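Local coordinates for acinetobacter secreted protease CpaA (Acinetobacter nosocomialis M2, PDB 6O38), which is a secreted zinc metalloprotease that forms a complex with its chaperone CpaB and is probably exported by the type II secretion system, at residues P191-T201 with L210-V221; W220-T228 with A246-N254. All coordinates share one frame; numbering follows the deposited sequence.

Contact 1 (P191-T201 with L210-V221); sequences PQKLNVQQIGT and LTEIAFGDGNWV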
loop_
_atom_site.group_PDB
_atom_site.type_symbol
_atom_site.label_atom_id
_atom_site.label_comp_id
_atom_site.label_asym_id
_atom_site.label_seq_id
_atom_site.Cartn_x
_atom_site.Cartn_y
_atom_site.Cartn_z
ATOM N N PRO A 191 -10.265 -18.133 2.603
ATOM C CA PRO A 191 -11.638 -17.625 2.636
ATOM C C PRO A 191 -12.673 -18.735 2.572
ATOM O O PRO A 191 -12.474 -19.774 1.936
ATOM C CB PRO A 191 -11.710 -16.736 1.391
ATOM C CG PRO A 191 -10.729 -17.358 0.451
ATOM C CD PRO A 191 -9.600 -17.853 1.319
ATOM N N GLN A 192 -13.791 -18.504 3.253
ATOM C CA GLN A 192 -14.980 -19.329 3.097
ATOM C C GLN A 192 -15.778 -18.795 1.915
ATOM O O GLN A 192 -16.285 -17.669 1.961
ATOM C CB GLN A 192 -15.834 -19.317 4.364
ATOM C CG GLN A 192 -17.060 -20.212 4.279
ATOM C CD GLN A 192 -18.027 -19.998 5.426
ATOM O OE1 GLN A 192 -17.711 -19.317 6.402
ATOM N NE2 GLN A 192 -19.218 -20.572 5.308
ATOM N N LYS A 193 -15.887 -19.596 0.860
ATOM C CA LYS A 193 -16.490 -19.157 -0.389
ATOM C C LYS A 193 -17.958 -19.560 -0.421
ATOM O O LYS A 193 -18.295 -20.724 -0.179
ATOM C CB LYS A 193 -15.745 -19.742 -1.589
ATOM C CG LYS A 193 -14.336 -19.196 -1.749
ATOM C CD LYS A 193 -13.718 -19.605 -3.073
ATOM C CE LYS A 193 -12.314 -19.040 -3.217
ATOM N NZ LYS A 193 -11.647 -19.497 -4.467
ATOM N N LEU A 194 -18.824 -18.596 -0.718
ATOM C CA LEU A 194 -20.256 -18.823 -0.819
ATOM C C LEU A 194 -20.772 -18.252 -2.129
ATOM O O LEU A 194 -20.391 -17.148 -2.528
ATOM C CB LEU A 194 -21.015 -18.180 0.352
ATOM C CG LEU A 194 -20.776 -18.739 1.755
ATOM C CD1 LEU A 194 -21.567 -17.942 2.780
ATOM C CD2 LEU A 194 -21.150 -20.213 1.813
ATOM N N ASN A 195 -21.638 -19.009 -2.794
ATOM C CA ASN A 195 -22.383 -18.502 -3.935
ATOM C C ASN A 195 -23.685 -17.895 -3.432
ATOM O O ASN A 195 -24.407 -18.524 -2.651
ATOM C CB ASN A 195 -22.660 -19.616 -4.945
ATOM C CG ASN A 195 -21.391 -20.174 -5.559
ATOM O OD1 ASN A 195 -20.448 -19.434 -5.840
ATOM N ND2 ASN A 195 -21.361 -21.484 -5.769
ATOM N N VAL A 196 -23.973 -16.666 -3.867
ATOM C CA VAL A 196 -25.127 -15.940 -3.349
ATOM C C VAL A 196 -26.433 -16.673 -3.627
ATOM O O VAL A 196 -27.426 -16.454 -2.924
ATOM C CB VAL A 196 -25.150 -14.505 -3.917
ATOM C CG1 VAL A 196 -25.639 -14.497 -5.360
ATOM C CG2 VAL A 196 -25.998 -13.603 -3.037
ATOM N N GLN A 197 -26.460 -17.549 -4.635
ATOM C CA GLN A 197 -27.646 -18.357 -4.887
ATOM C C GLN A 197 -27.922 -19.336 -3.752
ATOM O O GLN A 197 -29.071 -19.753 -3.573
ATOM C CB GLN A 197 -27.497 -19.120 -6.206
ATOM C CG GLN A 197 -26.509 -20.279 -6.143
ATOM C CD GLN A 197 -26.311 -20.962 -7.483
ATOM O OE1 GLN A 197 -27.213 -20.988 -8.320
ATOM N NE2 GLN A 197 -25.126 -21.526 -7.690
ATOM N N GLN A 198 -26.895 -19.707 -2.985
ATOM C CA GLN A 198 -27.076 -20.633 -1.874
ATOM C C GLN A 198 -27.701 -19.962 -0.658
ATOM O O GLN A 198 -28.427 -20.616 0.100
ATOM C CB GLN A 198 -25.731 -21.254 -1.492
ATOM C CG GLN A 198 -25.079 -22.052 -2.610
ATOM C CD GLN A 198 -23.654 -22.456 -2.286
ATOM O OE1 GLN A 198 -23.065 -21.972 -1.320
ATOM N NE2 GLN A 198 -23.091 -23.345 -3.096
ATOM N N ILE A 199 -27.442 -18.670 -0.456
ATOM C CA ILE A 199 -27.866 -17.973 0.754
ATOM C C ILE A 199 -28.953 -16.942 0.499
ATOM O O ILE A 199 -29.523 -16.416 1.471
ATOM C CB ILE A 199 -26.670 -17.304 1.464
ATOM C CG1 ILE A 199 -25.991 -16.303 0.528
ATOM C CG2 ILE A 199 -25.672 -18.353 1.926
ATOM C CD1 ILE A 199 -24.906 -15.487 1.191
ATOM N N GLY A 200 -29.264 -16.635 -0.757
ATOM C CA GLY A 200 -30.315 -15.677 -1.042
ATOM C C GLY A 200 -29.861 -14.237 -0.864
ATOM O O GLY A 200 -28.688 -13.898 -1.026
ATOM N N THR A 201 -30.819 -13.380 -0.517
ATOM C CA THR A 201 -30.606 -11.941 -0.444
ATOM C C THR A 201 -30.067 -11.478 0.904
ATOM O O THR A 201 -29.989 -10.268 1.139
ATOM C CB THR A 201 -31.912 -11.201 -0.749
ATOM O OG1 THR A 201 -32.930 -11.625 0.167
ATOM C CG2 THR A 201 -32.366 -11.486 -2.172
ATOM N N LEU A 210 -13.112 -14.628 7.262
ATOM C CA LEU A 210 -13.141 -14.096 5.901
ATOM C C LEU A 210 -14.175 -14.871 5.098
ATOM O O LEU A 210 -13.962 -16.045 4.776
ATOM C CB LEU A 210 -11.762 -14.184 5.246
ATOM C CG LEU A 210 -11.646 -13.615 3.832
ATOM C CD1 LEU A 210 -12.102 -12.165 3.808
ATOM C CD2 LEU A 210 -10.221 -13.743 3.316
ATOM N N THR A 211 -15.286 -14.217 4.773
ATOM C CA THR A 211 -16.338 -14.796 3.947
ATOM C C THR A 211 -16.312 -14.132 2.577
ATOM O O THR A 211 -16.237 -12.903 2.479
ATOM C CB THR A 211 -17.711 -14.615 4.600
ATOM O OG1 THR A 211 -17.650 -15.031 5.971
ATOM C CG2 THR A 211 -18.760 -15.445 3.874
ATOM N N GLU A 212 -16.375 -14.943 1.523
ATOM C CA GLU A 212 -16.271 -14.461 0.150
ATOM C C GLU A 212 -17.537 -14.862 -0.599
ATOM O O GLU A 212 -17.797 -16.053 -0.796
ATOM C CB GLU A 212 -15.018 -15.020 -0.524
ATOM C CG GLU A 212 -14.808 -14.560 -1.953
ATOM C CD GLU A 212 -13.450 -14.969 -2.495
ATOM O OE1 GLU A 212 -13.405 -15.697 -3.509
ATOM O OE2 GLU A 212 -12.427 -14.570 -1.897
ATOM N N ILE A 213 -18.318 -13.868 -1.015
ATOM C CA ILE A 213 -19.626 -14.074 -1.629
ATOM C C ILE A 213 -19.520 -13.727 -3.107
ATOM O O ILE A 213 -19.195 -12.587 -3.464
ATOM C CB ILE A 213 -20.707 -13.232 -0.938
ATOM C CG1 ILE A 213 -20.798 -13.609 0.542
ATOM C CG2 ILE A 213 -22.050 -13.415 -1.628
ATOM C CD1 ILE A 213 -21.509 -12.586 1.390
ATOM N N ALA A 214 -19.798 -14.704 -3.965
ATOM C CA ALA A 214 -19.637 -14.557 -5.404
ATOM C C ALA A 214 -20.980 -14.344 -6.091
ATOM O O ALA A 214 -21.961 -15.031 -5.792
ATOM C CB ALA A 214 -18.942 -15.782 -5.999
ATOM N N PHE A 215 -21.013 -13.385 -7.012
ATOM C CA PHE A 215 -22.134 -13.173 -7.916
ATOM C C PHE A 215 -21.719 -13.565 -9.328
ATOM O O PHE A 215 -20.585 -13.303 -9.745
ATOM C CB PHE A 215 -22.596 -11.710 -7.902
ATOM C CG PHE A 215 -23.413 -11.332 -6.697
ATOM C CD1 PHE A 215 -22.861 -11.354 -5.426
ATOM C CD2 PHE A 215 -24.732 -10.930 -6.841
ATOM C CE1 PHE A 215 -23.614 -10.997 -4.320
ATOM C CE2 PHE A 215 -25.489 -10.572 -5.741
ATOM C CZ PHE A 215 -24.929 -10.604 -4.479
ATOM N N GLY A 216 -22.633 -14.190 -10.065
ATOM C CA GLY A 216 -22.351 -14.560 -11.437
ATOM C C GLY A 216 -23.628 -14.787 -12.215
ATOM O O GLY A 216 -24.736 -14.649 -11.693
ATOM N N ASP A 217 -23.463 -15.129 -13.490
ATOM C CA ASP A 217 -24.610 -15.507 -14.303
ATOM C C ASP A 217 -25.096 -16.887 -13.880
ATOM O O ASP A 217 -24.312 -17.837 -13.801
ATOM C CB ASP A 217 -24.246 -15.488 -15.786
ATOM C CG ASP A 217 -24.060 -14.081 -16.322
ATOM O OD1 ASP A 217 -24.581 -13.131 -15.698
ATOM O OD2 ASP A 217 -23.399 -13.925 -17.370
ATOM N N GLY A 218 -26.392 -16.995 -13.602
ATOM C CA GLY A 218 -26.935 -18.186 -12.986
ATOM C C GLY A 218 -26.721 -18.270 -11.492
ATOM O O GLY A 218 -27.147 -19.257 -10.876
ATOM N N ASN A 219 -26.076 -17.268 -10.891
ATOM C CA ASN A 219 -25.837 -17.215 -9.446
ATOM C C ASN A 219 -25.886 -15.735 -9.059
ATOM O O ASN A 219 -24.863 -15.046 -9.056
ATOM C CB ASN A 219 -24.503 -17.859 -9.094
ATOM C CG ASN A 219 -24.036 -17.526 -7.690
ATOM O OD1 ASN A 219 -24.824 -17.510 -6.745
ATOM N ND2 ASN A 219 -22.745 -17.253 -7.549
ATOM N N TRP A 220 -27.081 -15.264 -8.707
ATOM C CA TRP A 220 -27.314 -13.827 -8.683
ATOM C C TRP A 220 -28.612 -13.524 -7.950
ATOM O O TRP A 220 -29.597 -14.252 -8.095
ATOM C CB TRP A 220 -27.371 -13.271 -10.113
ATOM C CG TRP A 220 -27.581 -11.788 -10.204
ATOM C CD1 TRP A 220 -26.615 -10.828 -10.294
ATOM C CD2 TRP A 220 -28.837 -11.097 -10.232
ATOM N NE1 TRP A 220 -27.191 -9.583 -10.368
ATOM C CE2 TRP A 220 -28.554 -9.721 -10.332
ATOM C CE3 TRP A 220 -30.172 -11.509 -10.178
ATOM C CZ2 TRP A 220 -29.556 -8.754 -10.378
ATOM C CZ3 TRP A 220 -31.166 -10.548 -10.224
ATOM C CH2 TRP A 220 -30.852 -9.187 -10.325
ATOM N N VAL A 221 -28.599 -12.444 -7.170
ATOM C CA VAL A 221 -29.796 -11.862 -6.581
ATOM C C VAL A 221 -29.742 -10.358 -6.817
ATOM O O VAL A 221 -28.705 -9.799 -7.178
ATOM C CB VAL A 221 -29.934 -12.175 -5.076
ATOM C CG1 VAL A 221 -30.111 -13.672 -4.854
ATOM C CG2 VAL A 221 -28.732 -11.650 -4.312
#
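Val196 and Phe215 meet face-on: methyl CG1 of Val196 stands 3.8 Å from the centroid of the Phe215 ring and only 6° off the ring normal, a CH-pi contact over the middle of one face. Both methyls of Val196 reach the ring, CG1 over its centre and CG2 at CZ. CG1 sits between the backbone N and the carbonyl carbon (chi1 77°), whereas Val196 CG2 lies anti to the N and also meets Val221 CG2 at 3.6 Å. Ile213 CG2 closes on Val196 CB, and Phe224 touches both Val196 and Ile213 from strand 223-224.

Next to this apolar group, the amide of Asn219 crosses the side chain of Gln197 at about a right angle. Asn219 OD1 accepts the backbone N-H of Gln197 at 2.7 Å, with the donor nearly in line with the carbonyl (C=O...N 177°). The amide is thus held firmly through OD1 and only weakly through ND2, which bonds to Ala214 O, where strand 192-195 gives way to the short helical turn. Before that turn the backbones pair in parallel register, with bonds running from Gln192 N to Leu210 O through to Val196 N to Ala214 O, the last at 3.2 Å.

On the face carrying Lys193 and Glu212, these two side chains run alongside each other, both extended. Their charges remain 4.3 Å apart (Lys193 NZ to Glu212 OE1), beyond a salt bridge; Glu212 OE1 instead forms one with Lys239. On the face carrying Leu194 and Thr211, CD1 of Leu194 packs on CG2 of Thr211 at 3.9 Å. The parallel pair lies inside a run of strands, flanked by 172-178 and 235-240; helical turn and loop connect the two neighbours, and 210-221 falls within an StcE-type beta-sandwich domain.

Contact 2 (W220-T228 with A246-N254); sequences WVSNFTLPT and AKINNTNVN
Two short parallel strands, 223-224 and 246-248, form the core of this contact within the StcE-type beta-sandwich domain, and asparagine side chains continue it past their ends. The register is set by Asn223 beside Lys247 and Phe224 beside Ile248, with Lys247 N bonded to Ser222 O at 3.1 Å and Asn249 N to Phe224 O at 2.9 Å.

Asn249 then spends both N-H groups of ND2 across the contact. From Asn249 ND2 one N-H reaches Thr225 OG1 at 2.7 Å and the other Asn223 OD1 at 3.2 Å, the latter on a lone pair in the carbonyl plane, with an N-H...O angle of 171°. Both acceptors lie close to the plane of the Asn249 amide, which fixes its rotation, while the two asparagine amides are turned 42° apart. Asn223 ND2 bonds back to Ser222 OG, extending the polar row.

Farther on, a water takes the N-H of Leu226 and donates to Asn249 O and Thr251 O, bridging where the backbones part. Asn252, inside the type II turn 250-253, sends ND2 to Leu226 O at 3.0 Å, from above the carbonyl plane. Leu226 CD1 also touches Val253 CG2 at 3.9 Å. Strand 260-261 pairs antiparallel with 246-248 on its other edge, and Leu226, Ile248 and Val253 pack on Phe269 of strand 266-272, with Ile238 of strand 235-240 also against Leu226 and Ile248.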
loop_
_atom_site.group_PDB
_atom_site.type_symbol
_atom_site.label_atom_id
_atom_site.label_comp_id
_atom_site.label_asym_id
_atom_site.label_seq_id
_atom_site.Cartn_x
_atom_site.Cartn_y
_atom_site.Cartn_z
ATOM N N TRP A 220 -27.081 -15.264 -8.707
ATOM C CA TRP A 220 -27.314 -13.827 -8.683
ATOM C C TRP A 220 -28.612 -13.524 -7.950
ATOM O O TRP A 220 -29.597 -14.252 -8.095
ATOM C CB TRP A 220 -27.371 -13.271 -10.113
ATOM C CG TRP A 220 -27.581 -11.788 -10.204
ATOM C CD1 TRP A 220 -26.615 -10.828 -10.294
ATOM C CD2 TRP A 220 -28.837 -11.097 -10.232
ATOM N NE1 TRP A 220 -27.191 -9.583 -10.368
ATOM C CE2 TRP A 220 -28.554 -9.721 -10.332
ATOM C CE3 TRP A 220 -30.172 -11.509 -10.178
ATOM C CZ2 TRP A 220 -29.556 -8.754 -10.378
ATOM C CZ3 TRP A 220 -31.166 -10.548 -10.224
ATOM C CH2 TRP A 220 -30.852 -9.187 -10.325
ATOM N N VAL A 221 -28.599 -12.444 -7.170
ATOM C CA VAL A 221 -29.796 -11.862 -6.581
ATOM C C VAL A 221 -29.742 -10.358 -6.817
ATOM O O VAL A 221 -28.705 -9.799 -7.178
ATOM C CB VAL A 221 -29.934 -12.175 -5.076
ATOM C CG1 VAL A 221 -30.111 -13.672 -4.854
ATOM C CG2 VAL A 221 -28.732 -11.650 -4.312
ATOM N N SER A 222 -30.881 -9.697 -6.601
ATOM C CA SER A 222 -30.975 -8.280 -6.931
ATOM C C SER A 222 -30.408 -7.387 -5.836
ATOM O O SER A 222 -29.957 -6.273 -6.125
ATOM C CB SER A 222 -32.430 -7.898 -7.201
ATOM O OG SER A 222 -33.090 -7.567 -5.993
ATOM N N ASN A 223 -30.415 -7.850 -4.589
ATOM C CA ASN A 223 -29.896 -7.058 -3.486
ATOM C C ASN A 223 -29.457 -7.997 -2.374
ATOM O O ASN A 223 -29.911 -9.142 -2.289
ATOM C CB ASN A 223 -30.931 -6.048 -2.975
ATOM C CG ASN A 223 -32.142 -6.716 -2.359
ATOM O OD1 ASN A 223 -32.248 -6.829 -1.137
ATOM N ND2 ASN A 223 -33.067 -7.161 -3.202
ATOM N N PHE A 224 -28.564 -7.499 -1.522
ATOM C CA PHE A 224 -27.946 -8.320 -0.493
ATOM C C PHE A 224 -27.736 -7.492 0.765
ATOM O O PHE A 224 -27.309 -6.335 0.692
ATOM C CB PHE A 224 -26.610 -8.895 -0.980
ATOM C CG PHE A 224 -25.973 -9.844 -0.013
ATOM C CD1 PHE A 224 -26.373 -11.168 0.038
ATOM C CD2 PHE A 224 -24.971 -9.417 0.842
ATOM C CE1 PHE A 224 -25.793 -12.048 0.927
ATOM C CE2 PHE A 224 -24.384 -10.294 1.734
ATOM C CZ PHE A 224 -24.798 -11.611 1.776
ATOM N N THR A 225 -28.037 -8.091 1.915
ATOM C CA THR A 225 -27.920 -7.431 3.210
ATOM C C THR A 225 -26.872 -8.143 4.053
ATOM O O THR A 225 -26.941 -9.363 4.237
ATOM C CB THR A 225 -29.264 -7.416 3.946
ATOM O OG1 THR A 225 -30.253 -6.778 3.128
ATOM C CG2 THR A 225 -29.142 -6.666 5.264
ATOM N N LEU A 226 -25.908 -7.378 4.564
ATOM C CA LEU A 226 -24.887 -7.922 5.441
ATOM C C LEU A 226 -25.485 -8.314 6.792
ATOM O O LEU A 226 -26.571 -7.858 7.157
ATOM C CB LEU A 226 -23.765 -6.904 5.640
ATOM C CG LEU A 226 -22.953 -6.488 4.413
ATOM C CD1 LEU A 226 -21.633 -5.871 4.843
ATOM C CD2 LEU A 226 -22.712 -7.670 3.487
ATOM N N PRO A 227 -24.796 -9.173 7.548
ATOM C CA PRO A 227 -25.272 -9.509 8.895
ATOM C C PRO A 227 -25.332 -8.278 9.786
ATOM O O PRO A 227 -24.622 -7.292 9.575
ATOM C CB PRO A 227 -24.231 -10.514 9.402
ATOM C CG PRO A 227 -23.632 -11.092 8.171
ATOM C CD PRO A 227 -23.630 -9.986 7.160
ATOM N N THR A 228 -26.199 -8.346 10.797
ATOM C CA THR A 228 -26.342 -7.244 11.736
ATOM C C THR A 228 -25.188 -7.178 12.724
ATOM O O THR A 228 -24.910 -6.104 13.270
ATOM C CB THR A 228 -27.649 -7.386 12.516
ATOM O OG1 THR A 228 -28.009 -8.770 12.581
ATOM C CG2 THR A 228 -28.764 -6.648 11.801
ATOM N N ALA A 246 -26.118 -5.554 -9.255
ATOM C CA ALA A 246 -26.871 -5.817 -8.040
ATOM C C ALA A 246 -26.508 -4.749 -7.020
ATOM O O ALA A 246 -25.495 -4.059 -7.151
ATOM C CB ALA A 246 -26.592 -7.219 -7.484
ATOM N N LYS A 247 -27.346 -4.616 -5.998
ATOM C CA LYS A 247 -27.189 -3.571 -4.995
ATOM C C LYS A 247 -26.840 -4.192 -3.650
ATOM O O LYS A 247 -27.524 -5.110 -3.189
ATOM C CB LYS A 247 -28.464 -2.731 -4.888
ATOM C CG LYS A 247 -28.442 -1.693 -3.781
ATOM C CD LYS A 247 -29.767 -0.946 -3.709
ATOM C CE LYS A 247 -29.699 0.205 -2.721
ATOM N NZ LYS A 247 -30.872 1.116 -2.839
ATOM N N ILE A 248 -25.776 -3.697 -3.027
ATOM C CA ILE A 248 -25.463 -4.035 -1.643
ATOM C C ILE A 248 -26.174 -3.032 -0.743
ATOM O O ILE A 248 -25.897 -1.829 -0.800
ATOM C CB ILE A 248 -23.949 -4.033 -1.390
ATOM C CG1 ILE A 248 -23.252 -5.051 -2.292
ATOM C CG2 ILE A 248 -23.654 -4.332 0.073
ATOM C CD1 ILE A 248 -21.749 -4.895 -2.336
ATOM N N ASN A 249 -27.097 -3.526 0.078
ATOM C CA ASN A 249 -27.885 -2.652 0.935
ATOM C C ASN A 249 -26.997 -1.973 1.971
ATOM O O ASN A 249 -26.033 -2.560 2.471
ATOM C CB ASN A 249 -28.991 -3.448 1.624
ATOM C CG ASN A 249 -29.979 -4.044 0.639
ATOM O OD1 ASN A 249 -30.310 -3.429 -0.375
ATOM N ND2 ASN A 249 -30.452 -5.250 0.930
ATOM N N ASN A 250 -27.323 -0.719 2.284
ATOM C CA ASN A 250 -26.518 0.076 3.204
ATOM C C ASN A 250 -26.779 -0.249 4.669
ATOM O O ASN A 250 -26.031 0.229 5.529
ATOM C CB ASN A 250 -26.760 1.568 2.964
ATOM C CG ASN A 250 -26.181 2.047 1.647
ATOM O OD1 ASN A 250 -26.848 2.011 0.613
ATOM N ND2 ASN A 250 -24.932 2.494 1.678
ATOM N N THR A 251 -27.812 -1.032 4.977
ATOM C CA THR A 251 -28.105 -1.361 6.366
ATOM C C THR A 251 -26.956 -2.152 6.981
ATOM O O THR A 251 -26.332 -2.987 6.320
ATOM C CB THR A 251 -29.408 -2.158 6.466
ATOM O OG1 THR A 251 -29.368 -3.264 5.555
ATOM C CG2 THR A 251 -30.602 -1.274 6.137
ATOM N N ASN A 252 -26.668 -1.860 8.250
ATOM C CA ASN A 252 -25.581 -2.430 9.043
ATOM C C ASN A 252 -24.204 -1.995 8.555
ATOM O O ASN A 252 -23.196 -2.454 9.105
ATOM C CB ASN A 252 -25.629 -3.965 9.096
ATOM C CG ASN A 252 -26.992 -4.489 9.501
ATOM O OD1 ASN A 252 -27.624 -3.965 10.417
ATOM N ND2 ASN A 252 -27.454 -5.529 8.815
ATOM N N VAL A 253 -24.121 -1.129 7.548
ATOM C CA VAL A 253 -22.855 -0.651 7.009
ATOM C C VAL A 253 -22.681 0.808 7.407
ATOM O O VAL A 253 -23.648 1.580 7.409
ATOM C CB VAL A 253 -22.801 -0.816 5.476
ATOM C CG1 VAL A 253 -21.436 -0.411 4.938
ATOM C CG2 VAL A 253 -23.135 -2.247 5.085
ATOM N N ASN A 254 -21.447 1.186 7.742
ATOM C CA ASN A 254 -21.128 2.566 8.109
ATOM C C ASN A 254 -20.865 3.401 6.853
ATOM O O ASN A 254 -19.807 4.001 6.667
ATOM C CB ASN A 254 -19.936 2.596 9.055
ATOM C CG ASN A 254 -19.640 3.987 9.581
ATOM O OD1 ASN A 254 -20.550 4.788 9.793
ATOM N ND2 ASN A 254 -18.363 4.281 9.788
HETATM O O HOH W 1 -26.339 -4.577 4.157
#

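Contacts 1 and 2 follow one another along the chain and share Trp220 and Val221, where the segment leaving strand 210-215 leads into strand 223-224. Their centres lie about 12 Å apart. Two kinds of evidence join them directly: a probable backbone hydrogen bond between Thr201 O and Thr225 N at 3.0 Å, and the Phe224 ring, whose CZ comes 3.5 Å from Ile213 CD1 and whose CE1 lies 3.6 Å from Ile199 CD1. Strand 235-240 also relates them, pairing with 210-215 and packing against Phe224 and Ile248. The zinc ligands His498, His502 and His508 belong to neither contact; the shared packing is consistent with beta-sandwich architecture.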